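Local coordinates for glideosome-associated protein 50 (Plasmodium falciparum 3D7, PDB 3TGH) that belongs to the glideosome complex of gliding motility and host cell invasion, has a phosphatase-like fold, and may anchor the complex to the inner membrane complex, at residues K148-W160 with A186-Q199. Numbering follows the deposited sequence.
Sequences KDLAAAFIFIDTW and AKKIADFIIVVGDQ
Leu150 sets its CD2 against the carboxylate of Asp191, 3.6 Å from CG, and its CD1 at the edge of the Phe192 ring. Ala151 N donates to Asp191 OD2 (2.8 Å, 170° at the hydrogen), which receives it on its anti lone pair; OD2 also forms a salt bridge with Lys314. Ala151 O accepts from both Asp191 N and Phe192 N, the latter in the carbonyl plane. From Ala153 to Ile157 a parallel ladder follows, the axes of the two strand segments approaching to 4.7 Å and running 16° from parallel; Ile155 N to Ile194 O (2.8 Å) is representative. Ala153 CB packs on Ala190 CB (3.7 Å) and Ala186 CB, joining the strand to the end of helix 169-189. On the opposite sheet face, the rings of Phe154 and Phe156 lie beside Ile194 and Val196; Ile194 CD1 sits over one Phe154 face, offset toward the rim. Thr159 OG1, between its backbone N and carbonyl carbon (chi1 50°), accepts from Gln199 N at 3.0 Å. One water links Thr159 OG1 to Asp198 OD2 (2.7 Å to each), an oxygen also hydrogen-bonded to ND1 of metal-ligand His233. In this beta-alpha-beta crossover, the carboxylate just before strand 192-196 thus clamps Ala151, and loops beyond the strands' C-terminal ends carry a polar network reaching the metal site.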
ATOM      1  N   LYS A 148      19.325   4.903  19.028  1.00 70.18           N
ATOM      2  CA  LYS A 148      18.466   5.919  18.411  1.00 66.41           C
ATOM      3  C   LYS A 148      17.225   5.273  17.785  1.00 61.97           C
ATOM      4  O   LYS A 148      17.317   4.208  17.177  1.00 60.70           O
ATOM      5  CB  LYS A 148      19.256   6.659  17.326  1.00 66.96           C
ATOM      6  CG  LYS A 148      18.557   7.875  16.726  1.00 68.28           C
ATOM      7  CD  LYS A 148      19.283   8.364  15.477  1.00 70.16           C
ATOM      8  CE  LYS A 148      18.720   9.690  14.974  1.00 71.25           C
ATOM      9  NZ  LYS A 148      17.295   9.588  14.549  1.00 71.03           N
ATOM     10  N   ASP A 149      16.073   5.929  17.919  1.00 56.83           N
ATOM     11  CA  ASP A 149      14.819   5.403  17.381  1.00 53.38           C
ATOM     12  C   ASP A 149      14.350   6.192  16.162  1.00 47.57           C
ATOM     13  O   ASP A 149      14.347   7.422  16.181  1.00 46.23           O
ATOM     14  CB  ASP A 149      13.726   5.401  18.453  1.00 55.68           C
ATOM     15  CG  ASP A 149      13.584   4.055  19.133  1.00 59.44           C
ATOM     16  OD1 ASP A 149      12.474   3.482  19.094  1.00 62.01           O
ATOM     17  OD2 ASP A 149      14.587   3.561  19.689  1.00 61.84           O
ATOM     18  N   LEU A 150      13.970   5.473  15.106  1.00 41.90           N
ATOM     19  CA  LEU A 150      13.362   6.080  13.921  1.00 38.21           C
ATOM     20  C   LEU A 150      11.897   5.651  13.822  1.00 35.32           C
ATOM     21  O   LEU A 150      11.570   4.504  14.090  1.00 36.37           O
ATOM     22  CB  LEU A 150      14.126   5.689  12.653  1.00 37.29           C
ATOM     23  CG  LEU A 150      15.548   6.242  12.545  1.00 39.26           C
ATOM     24  CD1 LEU A 150      16.281   5.659  11.342  1.00 41.17           C
ATOM     25  CD2 LEU A 150      15.538   7.767  12.481  1.00 39.34           C
ATOM     26  N   ALA A 151      11.030   6.592  13.452  1.00 32.76           N
ATOM     27  CA  ALA A 151       9.590   6.370  13.397  1.00 29.51           C
ATOM     28  C   ALA A 151       9.136   6.358  11.946  1.00 28.90           C
ATOM     29  O   ALA A 151       9.605   7.166  11.149  1.00 30.06           O
ATOM     30  CB  ALA A 151       8.853   7.472  14.171  1.00 30.25           C
ATOM     31  N   ALA A 152       8.224   5.442  11.617  1.00 27.50           N
ATOM     32  CA  ALA A 152       7.666   5.320  10.272  1.00 27.91           C
ATOM     33  C   ALA A 152       6.150   5.435  10.335  1.00 27.09           C
ATOM     34  O   ALA A 152       5.502   4.737  11.125  1.00 27.38           O
ATOM     35  CB  ALA A 152       8.064   3.992   9.649  1.00 28.92           C
ATOM     36  N   ALA A 153       5.594   6.325   9.513  1.00 23.56           N
ATOM     37  CA  ALA A 153       4.156   6.477   9.394  1.00 24.75           C
ATOM     38  C   ALA A 153       3.695   5.861   8.077  1.00 24.15           C
ATOM     39  O   ALA A 153       4.168   6.242   7.022  1.00 25.97           O
ATOM     40  CB  ALA A 153       3.766   7.938   9.460  1.00 25.39           C
ATOM     41  N   PHE A 154       2.791   4.893   8.173  1.00 20.89           N
ATOM     42  CA  PHE A 154       2.140   4.281   7.021  1.00 21.28           C
ATOM     43  C   PHE A 154       0.717   4.804   6.966  1.00 21.87           C
ATOM     44  O   PHE A 154      -0.047   4.656   7.924  1.00 23.01           O
ATOM     45  CB  PHE A 154       2.161   2.757   7.156  1.00 20.59           C
ATOM     46  CG  PHE A 154       3.528   2.167   6.989  1.00 23.10           C
ATOM     47  CD1 PHE A 154       4.406   2.104   8.051  1.00 24.76           C
ATOM     48  CD2 PHE A 154       3.951   1.697   5.747  1.00 21.94           C
ATOM     49  CE1 PHE A 154       5.682   1.564   7.888  1.00 26.59           C
ATOM     50  CE2 PHE A 154       5.221   1.164   5.582  1.00 24.83           C
ATOM     51  CZ  PHE A 154       6.085   1.098   6.650  1.00 25.13           C
ATOM     52  N   ILE A 155       0.372   5.456   5.857  1.00 21.25           N
ATOM     53  CA  ILE A 155      -0.948   6.034   5.678  1.00 20.74           C
ATOM     54  C   ILE A 155      -1.635   5.306   4.519  1.00 21.03           C
ATOM     55  O   ILE A 155      -1.081   5.186   3.413  1.00 21.30           O
ATOM     56  CB  ILE A 155      -0.867   7.542   5.431  1.00 22.02           C
ATOM     57  CG1 ILE A 155      -0.317   8.235   6.693  1.00 24.36           C
ATOM     58  CG2 ILE A 155      -2.247   8.116   5.064  1.00 21.25           C
ATOM     59  CD1 ILE A 155       0.211   9.641   6.440  1.00 26.13           C
ATOM     60  N   PHE A 156      -2.821   4.782   4.793  1.00 20.28           N
ATOM     61  CA  PHE A 156      -3.558   3.975   3.822  1.00 20.06           C
ATOM     62  C   PHE A 156      -4.764   4.755   3.341  1.00 21.00           C
ATOM     63  O   PHE A 156      -5.597   5.191   4.140  1.00 20.79           O
ATOM     64  CB  PHE A 156      -3.973   2.635   4.438  1.00 21.52           C
ATOM     65  CG  PHE A 156      -2.808   1.790   4.860  1.00 21.70           C
ATOM     66  CD1 PHE A 156      -2.219   1.969   6.110  1.00 18.92           C
ATOM     67  CD2 PHE A 156      -2.265   0.844   3.993  1.00 20.97           C
ATOM     68  CE1 PHE A 156      -1.112   1.201   6.497  1.00 20.95           C
ATOM     69  CE2 PHE A 156      -1.172   0.085   4.365  1.00 21.60           C
ATOM     70  CZ  PHE A 156      -0.582   0.276   5.623  1.00 21.27           C
ATOM     71  N   ILE A 157      -4.858   4.934   2.025  1.00 21.94           N
ATOM     72  CA  ILE A 157      -5.936   5.726   1.431  1.00 21.73           C
ATOM     73  C   ILE A 157      -6.794   4.895   0.491  1.00 21.76           C
ATOM     74  O   ILE A 157      -6.329   3.906  -0.083  1.00 22.15           O
ATOM     75  CB  ILE A 157      -5.397   6.976   0.672  1.00 22.76           C
ATOM     76  CG1 ILE A 157      -4.441   6.595  -0.454  1.00 23.86           C
ATOM     77  CG2 ILE A 157      -4.679   7.914   1.628  1.00 24.64           C
ATOM     78  CD1 ILE A 157      -4.002   7.807  -1.317  1.00 22.52           C
ATOM     79  N   ASP A 158      -8.053   5.301   0.363  1.00 21.74           N
ATOM     80  CA  ASP A 158      -8.950   4.742  -0.620  1.00 21.09           C
ATOM     81  C   ASP A 158      -9.107   5.771  -1.720  1.00 22.74           C
ATOM     82  O   ASP A 158      -9.808   6.772  -1.553  1.00 23.21           O
ATOM     83  CB  ASP A 158     -10.306   4.394  -0.029  1.00 22.18           C
ATOM     84  CG  ASP A 158     -11.150   3.601  -1.001  1.00 23.46           C
ATOM     85  OD1 ASP A 158     -11.381   4.096  -2.117  1.00 23.99           O
ATOM     86  OD2 ASP A 158     -11.536   2.470  -0.679  1.00 23.12           O
ATOM     87  N   THR A 159      -8.458   5.521  -2.847  1.00 20.96           N
ATOM     88  CA  THR A 159      -8.450   6.497  -3.922  1.00 21.10           C
ATOM     89  C   THR A 159      -9.798   6.632  -4.641  1.00 23.04           C
ATOM     90  O   THR A 159     -10.019   7.633  -5.326  1.00 25.13           O
ATOM     91  CB  THR A 159      -7.312   6.236  -4.929  1.00 21.70           C
ATOM     92  OG1 THR A 159      -7.320   4.872  -5.347  1.00 22.64           O
ATOM     93  CG2 THR A 159      -5.960   6.560  -4.305  1.00 21.32           C
ATOM     94  N   TRP A 160     -10.695   5.659  -4.497  1.00 20.96           N
ATOM     95  CA  TRP A 160     -12.028   5.809  -5.066  1.00 21.93           C
ATOM     96  C   TRP A 160     -12.897   6.708  -4.187  1.00 23.00           C
ATOM     97  O   TRP A 160     -13.609   7.578  -4.697  1.00 23.86           O
ATOM     98  CB  TRP A 160     -12.709   4.467  -5.343  1.00 23.05           C
ATOM     99  CG  TRP A 160     -13.956   4.683  -6.119  1.00 22.50           C
ATOM    100  CD1 TRP A 160     -14.052   5.265  -7.359  1.00 26.31           C
ATOM    101  CD2 TRP A 160     -15.298   4.391  -5.711  1.00 24.19           C
ATOM    102  NE1 TRP A 160     -15.364   5.339  -7.744  1.00 25.42           N
ATOM    103  CE2 TRP A 160     -16.152   4.801  -6.761  1.00 27.34           C
ATOM    104  CE3 TRP A 160     -15.863   3.799  -4.578  1.00 23.82           C
ATOM    105  CZ2 TRP A 160     -17.539   4.669  -6.695  1.00 25.48           C
ATOM    106  CZ3 TRP A 160     -17.241   3.646  -4.523  1.00 26.14           C
ATOM    107  CH2 TRP A 160     -18.065   4.079  -5.578  1.00 26.54           C
ATOM    108  N   ALA A 186       2.177  13.171  10.946  1.00 26.58           N
ATOM    109  CA  ALA A 186       3.365  12.487  10.434  1.00 27.40           C
ATOM    110  C   ALA A 186       4.534  13.451  10.244  1.00 28.51           C
ATOM    111  O   ALA A 186       5.681  13.100  10.531  1.00 29.17           O
ATOM    112  CB  ALA A 186       3.046  11.757   9.118  1.00 27.16           C
ATOM    113  N   LYS A 187       4.235  14.660   9.766  1.00 31.75           N
ATOM    114  CA  LYS A 187       5.228  15.739   9.622  1.00 34.91           C
ATOM    115  C   LYS A 187       5.987  16.037  10.905  1.00 35.72           C
ATOM    116  O   LYS A 187       7.166  16.400  10.871  1.00 34.83           O
ATOM    117  CB  LYS A 187       4.546  17.046   9.187  1.00 37.77           C
ATOM    118  CG  LYS A 187       4.241  17.130   7.727  1.00 43.60           C
ATOM    119  CD  LYS A 187       3.239  18.237   7.422  1.00 48.10           C
ATOM    120  CE  LYS A 187       3.860  19.611   7.527  1.00 50.99           C
ATOM    121  NZ  LYS A 187       2.890  20.664   7.112  1.00 54.16           N
ATOM    122  N   LYS A 188       5.296  15.913  12.031  1.00 34.43           N
ATOM    123  CA  LYS A 188       5.856  16.268  13.328  1.00 35.74           C
ATOM    124  C   LYS A 188       6.582  15.112  14.019  1.00 35.11           C
ATOM    125  O   LYS A 188       7.448  15.355  14.856  1.00 35.14           O
ATOM    126  CB  LYS A 188       4.740  16.784  14.241  1.00 38.14           C
ATOM    127  CG  LYS A 188       4.064  18.065  13.759  1.00 42.05           C
ATOM    128  CD  LYS A 188       4.955  19.283  13.965  1.00 49.25           C
ATOM    129  CE  LYS A 188       4.140  20.562  14.096  1.00 53.97           C
ATOM    130  NZ  LYS A 188       5.002  21.731  14.437  1.00 56.92           N
ATOM    131  N   ILE A 189       6.239  13.863  13.695  1.00 32.30           N
ATOM    132  CA  ILE A 189       6.773  12.724  14.465  1.00 33.34           C
ATOM    133  C   ILE A 189       7.392  11.565  13.671  1.00 33.10           C
ATOM    134  O   ILE A 189       7.979  10.667  14.274  1.00 33.67           O
ATOM    135  CB  ILE A 189       5.707  12.155  15.446  1.00 33.27           C
ATOM    136  CG1 ILE A 189       4.569  11.459  14.701  1.00 35.18           C
ATOM    137  CG2 ILE A 189       5.169  13.273  16.348  1.00 34.09           C
ATOM    138  CD1 ILE A 189       3.522  10.857  15.631  1.00 35.15           C
ATOM    139  N   ALA A 190       7.298  11.587  12.341  1.00 30.73           N
ATOM    140  CA  ALA A 190       7.777  10.469  11.533  1.00 29.27           C
ATOM    141  C   ALA A 190       9.013  10.812  10.698  1.00 29.74           C
ATOM    142  O   ALA A 190       9.029  11.807   9.963  1.00 30.86           O
ATOM    143  CB  ALA A 190       6.658   9.957  10.636  1.00 29.53           C
ATOM    144  N   ASP A 191      10.034   9.965  10.797  1.00 29.43           N
ATOM    145  CA  ASP A 191      11.252  10.102   9.993  1.00 30.74           C
ATOM    146  C   ASP A 191      11.023   9.590   8.572  1.00 29.24           C
ATOM    147  O   ASP A 191      11.687  10.035   7.622  1.00 31.02           O
ATOM    148  CB  ASP A 191      12.396   9.349  10.659  1.00 32.91           C
ATOM    149  CG  ASP A 191      12.626   9.807  12.090  1.00 33.73           C
ATOM    150  OD1 ASP A 191      13.247  10.876  12.288  1.00 38.46           O
ATOM    151  OD2 ASP A 191      12.148   9.112  13.013  1.00 33.87           O
ATOM    152  N   PHE A 192      10.092   8.646   8.448  1.00 28.82           N
ATOM    153  CA  PHE A 192       9.671   8.084   7.170  1.00 26.89           C
ATOM    154  C   PHE A 192       8.148   8.159   7.061  1.00 26.76           C
ATOM    155  O   PHE A 192       7.437   7.841   8.015  1.00 25.93           O
ATOM    156  CB  PHE A 192      10.074   6.614   7.066  1.00 28.33           C
ATOM    157  CG  PHE A 192      11.556   6.370   7.141  1.00 31.18           C
ATOM    158  CD1 PHE A 192      12.137   5.891   8.307  1.00 32.16           C
ATOM    159  CD2 PHE A 192      12.361   6.583   6.034  1.00 34.04           C
ATOM    160  CE1 PHE A 192      13.511   5.646   8.364  1.00 34.57           C
ATOM    161  CE2 PHE A 192      13.729   6.344   6.085  1.00 34.96           C
ATOM    162  CZ  PHE A 192      14.300   5.876   7.250  1.00 34.77           C
ATOM    163  N   ILE A 193       7.647   8.554   5.893  1.00 24.94           N
ATOM    164  CA  ILE A 193       6.199   8.562   5.635  1.00 24.88           C
ATOM    165  C   ILE A 193       5.946   7.843   4.316  1.00 25.93           C
ATOM    166  O   ILE A 193       6.504   8.216   3.281  1.00 27.02           O
ATOM    167  CB  ILE A 193       5.610   9.988   5.576  1.00 26.90           C
ATOM    168  CG1 ILE A 193       5.995  10.793   6.821  1.00 26.74           C
ATOM    169  CG2 ILE A 193       4.090   9.938   5.453  1.00 24.71           C
ATOM    170  CD1 ILE A 193       5.633  12.261   6.729  1.00 27.98           C
ATOM    171  N   ILE A 194       5.115   6.802   4.384  1.00 24.16           N
ATOM    172  CA  ILE A 194       4.791   5.949   3.251  1.00 23.25           C
ATOM    173  C   ILE A 194       3.278   5.926   3.094  1.00 23.30           C
ATOM    174  O   ILE A 194       2.551   5.636   4.036  1.00 23.58           O
ATOM    175  CB  ILE A 194       5.306   4.497   3.462  1.00 24.09           C
ATOM    176  CG1 ILE A 194       6.834   4.477   3.603  1.00 31.22           C
ATOM    177  CG2 ILE A 194       4.872   3.570   2.307  1.00 21.25           C
ATOM    178  CD1 ILE A 194       7.317   4.714   5.024  1.00 38.52           C
ATOM    179  N   VAL A 195       2.803   6.238   1.893  1.00 22.32           N
ATOM    180  CA  VAL A 195       1.378   6.222   1.609  1.00 21.25           C
ATOM    181  C   VAL A 195       1.093   5.071   0.638  1.00 22.19           C
ATOM    182  O   VAL A 195       1.882   4.811  -0.274  1.00 22.55           O
ATOM    183  CB  VAL A 195       0.913   7.571   1.027  1.00 22.14           C
ATOM    184  CG1 VAL A 195      -0.582   7.563   0.747  1.00 21.69           C
ATOM    185  CG2 VAL A 195       1.279   8.729   1.975  1.00 23.43           C
ATOM    186  N   VAL A 196      -0.016   4.373   0.869  1.00 20.71           N
ATOM    187  CA  VAL A 196      -0.403   3.192   0.096  1.00 20.64           C
ATOM    188  C   VAL A 196      -1.824   3.372  -0.408  1.00 20.92           C
ATOM    189  O   VAL A 196      -2.723   3.707   0.374  1.00 20.78           O
ATOM    190  CB  VAL A 196      -0.352   1.921   0.996  1.00 21.07           C
ATOM    191  CG1 VAL A 196      -0.815   0.689   0.222  1.00 20.08           C
ATOM    192  CG2 VAL A 196       1.056   1.715   1.555  1.00 23.05           C
ATOM    193  N   GLY A 197      -2.046   3.167  -1.710  1.00 20.60           N
ATOM    194  CA  GLY A 197      -3.369   3.325  -2.295  1.00 20.98           C
ATOM    195  C   GLY A 197      -3.526   2.493  -3.552  1.00 22.84           C
ATOM    196  O   GLY A 197      -2.635   1.700  -3.908  1.00 22.75           O
ATOM    197  N   ASP A 198      -4.652   2.676  -4.233  1.00 20.91           N
ATOM    198  CA  ASP A 198      -4.940   1.927  -5.460  1.00 19.82           C
ATOM    199  C   ASP A 198      -4.418   2.679  -6.709  1.00 22.10           C
ATOM    200  O   ASP A 198      -3.499   2.214  -7.385  1.00 21.53           O
ATOM    201  CB  ASP A 198      -6.440   1.642  -5.565  1.00 19.55           C
ATOM    202  CG  ASP A 198      -6.836   1.040  -6.906  1.00 23.07           C
ATOM    203  OD1 ASP A 198      -6.071   0.210  -7.438  1.00 24.36           O
ATOM    204  OD2 ASP A 198      -7.923   1.374  -7.413  1.00 24.46           O
ATOM    205  N   GLN A 199      -5.003   3.837  -6.990  1.00 24.59           N
ATOM    206  CA  GLN A 199      -4.704   4.591  -8.205  1.00 23.47           C
ATOM    207  C   GLN A 199      -3.405   5.413  -8.090  1.00 22.94           C
ATOM    208  O   GLN A 199      -3.262   6.230  -7.176  1.00 23.09           O
ATOM    209  CB  GLN A 199      -5.888   5.513  -8.535  1.00 25.66           C
ATOM    210  CG  GLN A 199      -5.661   6.485  -9.671  1.00 27.06           C
ATOM    211  CD  GLN A 199      -5.475   5.805 -11.005  1.00 30.26           C
ATOM    212  OE1 GLN A 199      -6.321   5.023 -11.438  1.00 27.73           O
ATOM    213  NE2 GLN A 199      -4.368   6.120 -11.682  1.00 27.69           N
TER
HETATM  214  O   HOH W   1      14.675  11.659  14.305  1.00 36.91           O
HETATM  215  O   HOH W   2      -7.035   2.746  -2.488  1.00 12.77           O
HETATM  216  O   HOH W   3      -9.325   3.381  -6.324  1.00 14.54           O